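Local coordinates for alpha-1,3-glucanase (Streptomyces thermodiastaticus, PDB 7C7D), which hydrolyses the alpha-1,3-glucosidic linkages of alpha-1,3-glucan and, as a GH87 glycosidase, probably does so on a parallel beta-helix, at residues Gly448-Gly454 against Ala485-Asp491; Ala109-Ala115 against Val192-Val198; Gly222-Phe228 against Tyr247-Leu253; Gly316-Ser320 against Asp339-Glu343. All blocks are in the same frame, centred on the assembly; numbering follows the deposited sequence. Where two conformers were deposited one is given.

Interaction 1: residues Gly448-Gly454 against Ala485-Asp491; sequences GTITVDG and ARVDITD
Gly-448 opens the pairing by handing its carbonyl O to the backbone N of Arg-486, 2.9 Å away. From here the strands 449-453 and 486-490 run side by side in parallel, 4.7 Å apart at an angle of 8°, as successive rungs of a right-handed parallel beta-helix. With its positive phi, Gly-448 turns a corner that a residue with a side chain would enter less readily. Thr-449 lays its methyl CG2 across Asp-488, 3.6 Å from OD2. On its own strand Asp-488 OD2 takes Arg-486 NE on its syn lone pair, in the guanidinium plane, at 2.9 Å, a salt bridge. The extended arginine chain brings NE there. Ile-450 faces the interior, its CG1 4.0 Å from Ala-485 CB and its CB against Val-487 CG2, while its N and O bond to Arg-486 O and Asp-488 N. On the outer face Thr-451 reaches Asp-488 through a water, which lies 2.8 Å from the threonine OG1 and donates to OD2. Val-452 returns to the interior, where an aliphatic branch suits the stack: its CB packs on Ile-489 CG1, and Leu-474 touches both residues from another face of the helix. Asp-453 swings its carboxylate toward the neighbouring rung, CG anti to the backbone N (chi1 176°). Gly-454, again with positive phi, gives its N to Thr-490 O. Beside it Thr-490 OG1 donates to Asp-453 OD1 at 2.6 Å, meeting the oxygen on its anti side, 16° out of the carboxylate plane.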
loop_
_atom_site.group_PDB
_atom_site.type_symbol
_atom_site.label_atom_id
_atom_site.label_comp_id
_atom_site.label_asym_id
_atom_site.label_seq_id
_atom_site.Cartn_x
_atom_site.Cartn_y
_atom_site.Cartn_z
ATOM N N GLY A 448 1.351 -5.400 25.000
ATOM C CA GLY A 448 1.251 -3.995 25.363
ATOM C C GLY A 448 -0.056 -3.416 24.886
ATOM O O GLY A 448 -1.124 -3.985 25.130
ATOM N N THR A 449 0.021 -2.285 24.192
ATOM C CA THR A 449 -1.150 -1.589 23.678
ATOM C C THR A 449 -1.015 -1.449 22.172
ATOM O O THR A 449 0.022 -1.002 21.673
ATOM C CB THR A 449 -1.261 -0.201 24.310
ATOM O OG1 THR A 449 -1.338 -0.338 25.732
ATOM C CG2 THR A 449 -2.507 0.529 23.819
ATOM N N ILE A 450 -2.060 -1.830 21.452
ATOM C CA ILE A 450 -2.141 -1.606 20.018
ATOM C C ILE A 450 -3.137 -0.478 19.813
ATOM O O ILE A 450 -4.325 -0.627 20.124
ATOM C CB ILE A 450 -2.583 -2.865 19.261
ATOM C CG1 ILE A 450 -1.805 -4.107 19.734
ATOM C CG2 ILE A 450 -2.439 -2.647 17.766
ATOM C CD1 ILE A 450 -0.296 -4.039 19.517
ATOM N N THR A 451 -2.653 0.647 19.301
ATOM C CA THR A 451 -3.456 1.848 19.136
ATOM C C THR A 451 -3.822 1.991 17.665
ATOM O O THR A 451 -2.944 2.181 16.821
ATOM C CB THR A 451 -2.645 3.059 19.599
ATOM O OG1 THR A 451 -2.297 2.914 20.983
ATOM C CG2 THR A 451 -3.429 4.340 19.416
ATOM N N VAL A 452 -5.107 1.899 17.364
ATOM C CA VAL A 452 -5.610 1.980 15.997
ATOM C C VAL A 452 -6.559 3.175 15.965
ATOM O O VAL A 452 -7.732 3.057 16.316
ATOM C CB VAL A 452 -6.308 0.681 15.582
ATOM C CG1 VAL A 452 -6.776 0.754 14.130
ATOM C CG2 VAL A 452 -5.392 -0.527 15.817
ATOM N N ASP A 453 -6.057 4.346 15.564
ATOM C CA ASP A 453 -6.767 5.607 15.777
ATOM C C ASP A 453 -6.876 6.421 14.495
ATOM O O ASP A 453 -5.880 6.628 13.800
ATOM C CB ASP A 453 -6.042 6.458 16.822
ATOM C CG ASP A 453 -6.689 7.820 16.999
ATOM O OD1 ASP A 453 -7.857 7.876 17.449
ATOM O OD2 ASP A 453 -6.054 8.832 16.657
ATOM N N GLY A 454 -8.073 6.926 14.205
ATOM C CA GLY A 454 -8.201 7.919 13.153
ATOM C C GLY A 454 -8.084 7.411 11.734
ATOM O O GLY A 454 -7.827 8.204 10.828
ATOM N N ALA A 485 -2.646 -8.321 24.300
ATOM C CA ALA A 485 -2.499 -6.879 24.315
ATOM C C ALA A 485 -3.859 -6.232 24.545
ATOM O O ALA A 485 -4.909 -6.862 24.402
ATOM C CB ALA A 485 -1.941 -6.401 22.974
ATOM N N ARG A 486 -3.829 -4.962 24.921
ATOM C CA ARG A 486 -5.005 -4.111 24.819
ATOM C C ARG A 486 -5.063 -3.554 23.402
ATOM O O ARG A 486 -4.050 -3.092 22.871
ATOM C CB ARG A 486 -4.861 -2.974 25.829
ATOM C CG ARG A 486 -5.917 -1.903 25.803
ATOM C CD ARG A 486 -5.452 -0.760 26.696
ATOM N NE ARG A 486 -6.426 0.318 26.791
ATOM C CZ ARG A 486 -7.111 0.601 27.891
ATOM N NH1 ARG A 486 -6.922 -0.117 28.990
ATOM N NH2 ARG A 486 -7.978 1.604 27.896
ATOM N N VAL A 487 -6.230 -3.621 22.771
ATOM C CA VAL A 487 -6.400 -3.114 21.413
ATOM C C VAL A 487 -7.457 -2.023 21.472
ATOM O O VAL A 487 -8.625 -2.292 21.791
ATOM C CB VAL A 487 -6.781 -4.220 20.420
ATOM C CG1 VAL A 487 -6.913 -3.647 19.022
ATOM C CG2 VAL A 487 -5.750 -5.347 20.450
ATOM N N ASP A 488 -7.043 -0.788 21.190
ATOM C CA ASP A 488 -7.901 0.390 21.284
ATOM C C ASP A 488 -8.146 0.916 19.879
ATOM O O ASP A 488 -7.222 1.427 19.237
ATOM C CB ASP A 488 -7.235 1.466 22.137
ATOM C CG ASP A 488 -7.045 1.037 23.564
ATOM O OD1 ASP A 488 -7.971 0.437 24.134
ATOM O OD2 ASP A 488 -5.969 1.318 24.126
ATOM N N ILE A 489 -9.385 0.800 19.412
ATOM C CA ILE A 489 -9.759 1.152 18.047
ATOM C C ILE A 489 -10.653 2.380 18.139
ATOM O O ILE A 489 -11.827 2.282 18.517
ATOM C CB ILE A 489 -10.457 -0.015 17.340
ATOM C CG1 ILE A 489 -9.558 -1.257 17.335
ATOM C CG2 ILE A 489 -10.859 0.375 15.931
ATOM C CD1 ILE A 489 -10.298 -2.560 17.115
ATOM N N THR A 490 -10.101 3.538 17.789
ATOM C CA THR A 490 -10.765 4.807 18.049
ATOM C C THR A 490 -10.858 5.655 16.793
ATOM O O THR A 490 -9.974 5.633 15.936
ATOM C CB THR A 490 -10.032 5.618 19.129
ATOM O OG1 THR A 490 -8.667 5.794 18.737
ATOM C CG2 THR A 490 -10.068 4.905 20.457
ATOM N N ASP A 491 -11.945 6.422 16.714
ATOM C CA ASP A 491 -12.158 7.409 15.658
ATOM C C ASP A 491 -11.929 6.822 14.269
ATOM O O ASP A 491 -11.167 7.337 13.452
ATOM C CB ASP A 491 -11.337 8.670 15.895
ATOM C CG ASP A 491 -11.846 9.462 17.077
ATOM O OD1 ASP A 491 -12.945 9.142 17.586
ATOM O OD2 ASP A 491 -11.152 10.400 17.502
HETATM O O HOH W 1 -4.308 3.316 22.834
#

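Interaction 2: residues Ala109-Ala115 against Val192-Val198; sequences ANALTVA and VADFEQV
Asn-110 grips the backbone of Val-198 with both ends of its amide. Asn-110 OD1 accepts from Val-198 N at 2.7 Å along an almost straight N-H, while Asn-110 ND2 donates at 2.8 Å to Val-198 O, in the carbonyl plane and on a lone pair. The side chain reaches there with CG between backbone N and carbonyl carbon (chi1 62°). An aspartate here would probably leave Val-198 O without its donor and set an acceptor against it, weakening the clasp. Among the backbone bonds, Glu-196 O receives both Asn-110 N at 2.9 Å and, weakly, Ala-111 N: a classic beta bulge, two residues set against one at the end of the regular pairing of 111-115 with 192-196. Further along, Thr-113 and Asp-194 exchange N-H and C=O, and Ala-115 N reaches Val-192 O. These strands belong to an antiparallel sheet of domain D1, and the Val-192 end lies next to Asp-191, a ligand of the calcium ion. Apolar packing fills one face: Leu-112 CD1 lies over the Phe-195 ring in a CH-pi contact, 4.2 Å from its centroid, and also touches Ala-193 CB. On the other face the small Ala-111 lets its CB meet Val-198 CG2 at 3.6 Å. The polar chains there are tied onward, Asp-194 to Ser-61 and Arg-372, Glu-196 to Arg-346. A water 2.8 Å from Thr-113 OG1 donates to Glu-196 OE1.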
loop_
_atom_site.group_PDB
_atom_site.type_symbol
_atom_site.label_atom_id
_atom_site.label_comp_id
_atom_site.label_asym_id
_atom_site.label_seq_id
_atom_site.Cartn_x
_atom_site.Cartn_y
_atom_site.Cartn_z
ATOM N N ALA A 109 -0.595 21.708 -11.713
ATOM C CA ALA A 109 0.169 20.488 -11.912
ATOM C C ALA A 109 1.065 20.656 -13.127
ATOM O O ALA A 109 0.774 21.449 -14.028
ATOM C CB ALA A 109 -0.753 19.276 -12.087
ATOM N N ASN A 110 2.178 19.922 -13.118
ATOM C CA ASN A 110 3.080 19.848 -14.258
ATOM C C ASN A 110 3.499 18.412 -14.533
ATOM O O ASN A 110 4.411 18.182 -15.335
ATOM C CB ASN A 110 4.319 20.732 -14.052
ATOM C CG ASN A 110 5.155 20.310 -12.851
ATOM O OD1 ASN A 110 4.791 19.400 -12.107
ATOM N ND2 ASN A 110 6.287 20.979 -12.658
ATOM N N ALA A 111 2.861 17.449 -13.875
ATOM C CA ALA A 111 3.243 16.053 -13.977
ATOM C C ALA A 111 1.994 15.193 -13.867
ATOM O O ALA A 111 0.995 15.590 -13.256
ATOM C CB ALA A 111 4.255 15.674 -12.892
ATOM N N LEU A 112 2.071 14.007 -14.460
ATOM C CA LEU A 112 0.921 13.127 -14.590
ATOM C C LEU A 112 1.354 11.695 -14.318
ATOM O O LEU A 112 2.348 11.237 -14.882
ATOM C CB LEU A 112 0.388 13.237 -16.022
ATOM C CG LEU A 112 -0.756 12.332 -16.447
ATOM C CD1 LEU A 112 -1.985 12.637 -15.616
ATOM C CD2 LEU A 112 -1.046 12.528 -17.924
ATOM N N THR A 113 0.620 10.999 -13.449
ATOM C CA THR A 113 0.760 9.557 -13.277
ATOM C C THR A 113 -0.586 8.914 -13.560
ATOM O O THR A 113 -1.613 9.381 -13.055
ATOM C CB THR A 113 1.223 9.198 -11.861
ATOM O OG1 THR A 113 2.466 9.851 -11.588
ATOM C CG2 THR A 113 1.411 7.691 -11.716
ATOM N N VAL A 114 -0.593 7.858 -14.368
ATOM C CA VAL A 114 -1.827 7.206 -14.792
ATOM C C VAL A 114 -1.767 5.731 -14.432
ATOM O O VAL A 114 -0.814 5.036 -14.802
ATOM C CB VAL A 114 -2.058 7.374 -16.302
ATOM C CG1 VAL A 114 -3.346 6.683 -16.721
ATOM C CG2 VAL A 114 -2.100 8.847 -16.667
ATOM N N ALA A 115 -2.783 5.251 -13.719
ATOM C CA ALA A 115 -2.946 3.824 -13.463
ATOM C C ALA A 115 -3.826 3.240 -14.560
ATOM O O ALA A 115 -4.899 3.773 -14.852
ATOM C CB ALA A 115 -3.578 3.596 -12.088
ATOM N N VAL A 192 -7.373 5.719 -13.095
ATOM C CA VAL A 192 -7.301 6.939 -12.298
ATOM C C VAL A 192 -6.038 7.664 -12.742
ATOM O O VAL A 192 -5.058 7.035 -13.148
ATOM C CB VAL A 192 -7.305 6.610 -10.778
ATOM C CG1 VAL A 192 -6.211 5.605 -10.401
ATOM C CG2 VAL A 192 -7.203 7.886 -9.931
ATOM N N ALA A 193 -6.071 8.991 -12.692
ATOM C CA ALA A 193 -4.920 9.815 -13.032
ATOM C C ALA A 193 -4.589 10.736 -11.867
ATOM O O ALA A 193 -5.490 11.299 -11.235
ATOM C CB ALA A 193 -5.189 10.645 -14.292
ATOM N N ASP A 194 -3.297 10.887 -11.585
ATOM C CA ASP A 194 -2.806 11.745 -10.512
ATOM C C ASP A 194 -2.154 12.976 -11.128
ATOM O O ASP A 194 -1.315 12.856 -12.029
ATOM C CB ASP A 194 -1.763 11.027 -9.647
ATOM C CG ASP A 194 -2.221 9.668 -9.143
ATOM O OD1 ASP A 194 -3.432 9.450 -8.940
ATOM O OD2 ASP A 194 -1.338 8.809 -8.937
ATOM N N PHE A 195 -2.525 14.157 -10.633
ATOM C CA PHE A 195 -2.018 15.426 -11.138
ATOM C C PHE A 195 -1.149 16.049 -10.056
ATOM O O PHE A 195 -1.647 16.375 -8.975
ATOM C CB PHE A 195 -3.191 16.330 -11.510
ATOM C CG PHE A 195 -4.000 15.802 -12.656
ATOM C CD1 PHE A 195 -5.021 14.883 -12.447
ATOM C CD2 PHE A 195 -3.703 16.183 -13.952
ATOM C CE1 PHE A 195 -5.754 14.384 -13.509
ATOM C CE2 PHE A 195 -4.427 15.681 -15.020
ATOM C CZ PHE A 195 -5.453 14.780 -14.799
ATOM N N GLU A 196 0.149 16.179 -10.337
ATOM C CA GLU A 196 1.144 16.536 -9.334
ATOM C C GLU A 196 1.925 17.771 -9.761
ATOM O O GLU A 196 2.224 17.955 -10.947
ATOM C CB GLU A 196 2.140 15.386 -9.101
ATOM C CG GLU A 196 3.112 15.639 -7.949
ATOM C CD GLU A 196 3.898 14.409 -7.536
ATOM O OE1 GLU A 196 3.579 13.294 -8.006
ATOM O OE2 GLU A 196 4.841 14.563 -6.728
ATOM N N GLN A 197 2.264 18.609 -8.783
ATOM C CA GLN A 197 3.205 19.704 -8.974
ATOM C C GLN A 197 4.577 19.223 -8.523
ATOM O O GLN A 197 4.822 19.063 -7.321
ATOM C CB GLN A 197 2.779 20.925 -8.163
ATOM C CG GLN A 197 3.650 22.137 -8.419
ATOM C CD GLN A 197 3.570 22.608 -9.858
ATOM O OE1 GLN A 197 4.557 23.078 -10.424
ATOM N NE2 GLN A 197 2.387 22.498 -10.453
ATOM N N VAL A 198 5.463 18.986 -9.485
ATOM C CA VAL A 198 6.819 18.528 -9.215
ATOM C C VAL A 198 7.756 19.719 -9.325
ATOM O O VAL A 198 7.717 20.460 -10.315
ATOM C CB VAL A 198 7.229 17.410 -10.187
ATOM C CG1 VAL A 198 8.707 17.067 -10.019
ATOM C CG2 VAL A 198 6.363 16.181 -9.961
HETATM O O HOH W 2 1.884 11.813 -9.725
#

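Interaction 3: residues Gly222-Phe228 against Tyr247-Leu253; sequences GDSTQAF and YRITGPL
Asp-223 clasps Thr-250 with both carboxylate oxygens. Thr-250 OG1 donates to OD2 of Asp-223 at 2.7 Å on the syn side but tilted out of the carboxylate plane, and Thr-250 N descends on Asp-223 OD1 from above that plane. Asp-223 OD1 also takes two bonds from Thr-225, from OG1 at 2.7 Å and from N, the latter closing an Asx turn. Three donors thus converge on OD1 and a fourth holds OD2, fixing the carboxylate's rotation, with the short aspartate chain keeping it near the backbone. Thr-225 OG1 in turn accepts Gly-251 N at 3.2 Å. A valine in its place would probably leave Gly-251 N without this acceptor and loosen Asp-223. Ser-224 N meets Arg-248 O at 2.7 Å, and a water links Gly-222 O, Ser-224 OG and Arg-248 N; Ser-224 OG also bonds Asp-217 N. Inward, in one of its two conformers Ile-249 sets CD1 over the Phe-228 ring, 3.8 Å from its centroid, and the Phe-228 edge meets the Tyr-247 face, offset, planes at 65°. Helix 225-234 is thus seated on the first turns of the parallel beta-helix, consistent with the helix that caps its N-terminal end in pectate lyase-like folds.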
loop_
_atom_site.group_PDB
_atom_site.type_symbol
_atom_site.label_atom_id
_atom_site.label_comp_id
_atom_site.label_asym_id
_atom_site.label_seq_id
_atom_site.Cartn_x
_atom_site.Cartn_y
_atom_site.Cartn_z
ATOM N N GLY A 222 25.963 1.758 -19.209
ATOM C CA GLY A 222 26.855 0.965 -18.393
ATOM C C GLY A 222 26.333 0.767 -16.980
ATOM O O GLY A 222 25.480 1.505 -16.493
ATOM N N ASP A 223 26.859 -0.258 -16.315
ATOM C CA ASP A 223 26.500 -0.531 -14.928
ATOM C C ASP A 223 27.170 0.493 -14.017
ATOM O O ASP A 223 28.390 0.674 -14.060
ATOM C CB ASP A 223 26.956 -1.948 -14.561
ATOM C CG ASP A 223 26.444 -2.424 -13.195
ATOM O OD1 ASP A 223 25.662 -1.712 -12.536
ATOM O OD2 ASP A 223 26.836 -3.547 -12.785
ATOM N N SER A 224 26.368 1.167 -13.196
ATOM C CA SER A 224 26.853 2.206 -12.300
ATOM C C SER A 224 27.081 1.714 -10.873
ATOM O O SER A 224 27.370 2.535 -9.992
ATOM C CB SER A 224 25.875 3.384 -12.286
ATOM O OG SER A 224 25.967 4.136 -13.479
ATOM N N THR A 225 26.945 0.406 -10.619
ATOM C CA THR A 225 27.043 -0.098 -9.250
ATOM C C THR A 225 28.376 0.276 -8.617
ATOM O O THR A 225 28.418 0.793 -7.493
ATOM C CB THR A 225 26.846 -1.616 -9.210
ATOM O OG1 THR A 225 25.599 -1.964 -9.819
ATOM C CG2 THR A 225 26.851 -2.121 -7.765
ATOM N N GLN A 226 29.479 0.033 -9.330
ATOM C CA GLN A 226 30.788 0.293 -8.745
ATOM C C GLN A 226 30.990 1.777 -8.473
ATOM O O GLN A 226 31.569 2.151 -7.449
ATOM C CB GLN A 226 31.888 -0.245 -9.654
ATOM C CG GLN A 226 33.270 -0.186 -9.029
ATOM C CD GLN A 226 33.353 -0.954 -7.722
ATOM O OE1 GLN A 226 32.757 -2.023 -7.575
ATOM N NE2 GLN A 226 34.099 -0.412 -6.765
ATOM N N ALA A 227 30.516 2.637 -9.380
ATOM C CA ALA A 227 30.629 4.075 -9.161
ATOM C C ALA A 227 29.871 4.509 -7.913
ATOM O O ALA A 227 30.372 5.320 -7.125
ATOM C CB ALA A 227 30.122 4.840 -10.382
ATOM N N PHE A 228 28.655 3.992 -7.719
ATOM C CA PHE A 228 27.914 4.331 -6.508
ATOM C C PHE A 228 28.651 3.834 -5.273
ATOM O O PHE A 228 28.745 4.542 -4.264
ATOM C CB PHE A 228 26.510 3.726 -6.559
ATOM C CG PHE A 228 25.500 4.571 -7.285
ATOM C CD1 PHE A 228 25.736 5.019 -8.578
ATOM C CD2 PHE A 228 24.300 4.912 -6.674
ATOM C CE1 PHE A 228 24.797 5.793 -9.242
ATOM C CE2 PHE A 228 23.363 5.687 -7.332
ATOM C CZ PHE A 228 23.608 6.129 -8.615
ATOM N N TYR A 247 20.378 5.557 -14.318
ATOM C CA TYR A 247 21.544 4.814 -13.858
ATOM C C TYR A 247 21.172 3.358 -13.679
ATOM O O TYR A 247 20.312 3.034 -12.858
ATOM C CB TYR A 247 22.037 5.360 -12.518
ATOM C CG TYR A 247 22.378 6.819 -12.558
ATOM C CD1 TYR A 247 21.404 7.788 -12.347
ATOM C CD2 TYR A 247 23.679 7.232 -12.811
ATOM C CE1 TYR A 247 21.716 9.131 -12.391
ATOM C CE2 TYR A 247 24.002 8.568 -12.855
ATOM C CZ TYR A 247 23.018 9.517 -12.641
ATOM O OH TYR A 247 23.351 10.849 -12.684
ATOM N N ARG A 248 21.828 2.477 -14.417
ATOM C CA ARG A 248 21.642 1.046 -14.228
ATOM C C ARG A 248 22.482 0.599 -13.037
ATOM O O ARG A 248 23.693 0.846 -13.003
ATOM C CB ARG A 248 22.066 0.297 -15.489
ATOM C CG ARG A 248 21.966 -1.219 -15.381
ATOM C CD ARG A 248 21.825 -1.860 -16.756
ATOM N NE ARG A 248 23.059 -1.779 -17.532
ATOM C CZ ARG A 248 24.062 -2.646 -17.439
ATOM N NH1 ARG A 248 23.984 -3.670 -16.598
ATOM N NH2 ARG A 248 25.146 -2.490 -18.186
ATOM N N ILE A 249 21.843 -0.036 -12.058
ATOM C CA ILE A 249 22.519 -0.587 -10.884
ATOM C C ILE A 249 22.121 -2.056 -10.788
ATOM O O ILE A 249 21.043 -2.377 -10.278
ATOM C CB ILE A 249 22.155 0.166 -9.597
ATOM C CG1 ILE A 249 22.494 1.653 -9.725
ATOM C CG2 ILE A 249 22.851 -0.458 -8.390
ATOM C CD1 ILE A 249 23.961 1.957 -9.547
ATOM N N THR A 250 22.973 -2.958 -11.285
ATOM C CA THR A 250 22.686 -4.376 -11.106
ATOM C C THR A 250 22.623 -4.718 -9.626
ATOM O O THR A 250 21.752 -5.480 -9.193
ATOM C CB THR A 250 23.726 -5.246 -11.814
ATOM O OG1 THR A 250 25.038 -4.919 -11.338
ATOM C CG2 THR A 250 23.660 -5.038 -13.308
ATOM N N GLY A 251 23.520 -4.137 -8.831
ATOM C CA GLY A 251 23.445 -4.248 -7.395
ATOM C C GLY A 251 23.915 -5.599 -6.898
ATOM O O GLY A 251 24.357 -6.453 -7.674
ATOM N N PRO A 252 23.828 -5.824 -5.580
ATOM C CA PRO A 252 23.334 -4.866 -4.594
ATOM C C PRO A 252 24.455 -4.000 -4.059
ATOM O O PRO A 252 25.634 -4.347 -4.157
ATOM C CB PRO A 252 22.854 -5.776 -3.473
ATOM C CG PRO A 252 23.837 -6.914 -3.492
ATOM C CD PRO A 252 24.228 -7.099 -4.951
ATOM N N LEU A 253 24.076 -2.863 -3.490
ATOM C CA LEU A 253 24.963 -2.101 -2.630
ATOM C C LEU A 253 24.853 -2.642 -1.213
ATOM O O LEU A 253 23.748 -2.897 -0.719
ATOM C CB LEU A 253 24.585 -0.620 -2.641
ATOM C CG LEU A 253 24.651 0.085 -3.999
ATOM C CD1 LEU A 253 24.042 1.479 -3.941
ATOM C CD2 LEU A 253 26.086 0.158 -4.502
HETATM O O HOH W 3 24.271 3.593 -15.552
#

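Interaction 4: residues Gly316-Ser320 against Asp339-Glu343; sequences GSSVS and DLVVE
Asp-339 joins Ser-317 through a water that donates to the carbonyl O of each, at 2.8 Å from Asp-339 O; its carboxylate is held by Asn-363. Leu-340 follows as the first apolar residue, its CD1 lying 3.9 Å from Ser-317 CB and near the carbonyl of the same serine. With CG anti to the backbone N (chi1 173°), the branch can lean toward this neighbour, and Leu-313 packs against it from a loop. Val-341 begins the strand, giving its N to Ser-317 O at 3.2 Å and taking Val-319 N on its own O at 2.9 Å. Ser-318 sits beside Val-341, its OG bonded to His-287 of the preceding rung. Strands 318-320 and 341-343 are parallel to within 3° and 4.7 Å apart, the spacing of neighbouring coils in the parallel beta-helix of the pectate lyase-like family. A beta-branched valine suits such an extended rung. On the opposite, buried face Val-342 stacks in line with Val-319, its CG2 4.3 Å from Val-319 CB, and Phe-308 touches Val-319 as well. Glu-343 donates its N to Val-319 O, sets its CG 3.9 Å from Ser-320 CB, and sends OE1 onward to a salt bridge with Arg-367.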
loop_
_atom_site.group_PDB
_atom_site.type_symbol
_atom_site.label_atom_id
_atom_site.label_comp_id
_atom_site.label_asym_id
_atom_site.label_seq_id
_atom_site.Cartn_x
_atom_site.Cartn_y
_atom_site.Cartn_z
ATOM N N GLY A 316 19.176 5.472 13.159
ATOM C CA GLY A 316 19.249 6.881 12.808
ATOM C C GLY A 316 19.178 7.160 11.323
ATOM O O GLY A 316 19.802 8.113 10.844
ATOM N N SER A 317 18.418 6.365 10.582
ATOM C CA SER A 317 18.382 6.462 9.135
ATOM C C SER A 317 17.031 6.980 8.662
ATOM O O SER A 317 16.070 7.096 9.430
ATOM C CB SER A 317 18.694 5.098 8.520
ATOM O OG SER A 317 20.060 4.804 8.752
ATOM N N SER A 318 16.962 7.307 7.371
ATOM C CA SER A 318 15.725 7.828 6.807
ATOM C C SER A 318 15.647 7.543 5.315
ATOM O O SER A 318 16.667 7.407 4.627
ATOM C CB SER A 318 15.570 9.335 7.057
ATOM O OG SER A 318 16.572 10.078 6.382
ATOM N N VAL A 319 14.411 7.478 4.823
ATOM C CA VAL A 319 14.106 7.283 3.410
ATOM C C VAL A 319 12.988 8.260 3.077
ATOM O O VAL A 319 11.899 8.164 3.651
ATOM C CB VAL A 319 13.645 5.846 3.115
ATOM C CG1 VAL A 319 13.274 5.691 1.647
ATOM C CG2 VAL A 319 14.704 4.835 3.530
ATOM N N SER A 320 13.249 9.211 2.179
ATOM C CA SER A 320 12.263 10.255 1.924
ATOM C C SER A 320 12.338 10.770 0.492
ATOM O O SER A 320 13.401 10.785 -0.130
ATOM C CB SER A 320 12.424 11.419 2.910
ATOM O OG SER A 320 13.703 12.020 2.791
ATOM N N ASP A 339 14.713 3.817 15.021
ATOM C CA ASP A 339 14.321 5.200 14.774
ATOM C C ASP A 339 14.242 5.542 13.294
ATOM O O ASP A 339 14.203 6.718 12.934
ATOM C CB ASP A 339 15.210 6.191 15.538
ATOM C CG ASP A 339 15.398 5.786 16.978
ATOM O OD1 ASP A 339 14.372 5.618 17.656
ATOM O OD2 ASP A 339 16.551 5.593 17.424
ATOM N N LEU A 340 14.191 4.538 12.420
ATOM C CA LEU A 340 14.091 4.794 10.990
ATOM C C LEU A 340 12.830 5.592 10.689
ATOM O O LEU A 340 11.756 5.313 11.231
ATOM C CB LEU A 340 14.048 3.462 10.235
ATOM C CG LEU A 340 13.778 3.496 8.729
ATOM C CD1 LEU A 340 14.933 4.142 7.965
ATOM C CD2 LEU A 340 13.519 2.100 8.205
ATOM N N VAL A 341 12.955 6.581 9.806
ATOM C CA VAL A 341 11.807 7.345 9.321
ATOM C C VAL A 341 11.681 7.112 7.820
ATOM O O VAL A 341 12.606 7.425 7.058
ATOM C CB VAL A 341 11.917 8.846 9.639
ATOM C CG1 VAL A 341 10.718 9.597 9.059
ATOM C CG2 VAL A 341 12.026 9.061 11.140
ATOM N N VAL A 342 10.540 6.566 7.399
ATOM C CA VAL A 342 10.228 6.350 5.990
ATOM C C VAL A 342 9.056 7.268 5.679
ATOM O O VAL A 342 7.929 7.011 6.118
ATOM C CB VAL A 342 9.880 4.879 5.713
ATOM C CG1 VAL A 342 9.442 4.692 4.273
ATOM C CG2 VAL A 342 11.066 3.970 6.044
ATOM N N GLU A 343 9.311 8.363 4.963
ATOM C CA GLU A 343 8.295 9.395 4.826
ATOM C C GLU A 343 8.311 10.028 3.443
ATOM O O GLU A 343 9.357 10.168 2.805
ATOM C CB GLU A 343 8.470 10.499 5.887
ATOM C CG GLU A 343 9.782 11.252 5.726
ATOM C CD GLU A 343 10.040 12.269 6.822
ATOM O OE1 GLU A 343 9.141 12.525 7.650
ATOM O OE2 GLU A 343 11.165 12.811 6.856
HETATM O O HOH W 4 16.107 8.410 11.883
#

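Overall arrangement
From the N terminus, interaction 2 comes first: it closes a loop of 76 residues and pairs two strands within the domain D1 range, apart from the other three contacts. Interaction 3 follows, closing 18 residues and seating helix 225-234 at the start of the parallel beta-helix. Interaction 4 closes another 18 residues and interaction 1 closes 30, each joining neighbouring rungs further along. All four are in series; none nests in or crosses another. Interactions 3 and 1 lie on opposite sides of the chain's centre, their centres about 43 Å apart. Interaction 2 approaches interaction 4 to about 11 Å between nearest atoms, and the salt bridges of Glu-196 and Asp-194 tie D1 to the parallel beta-helix.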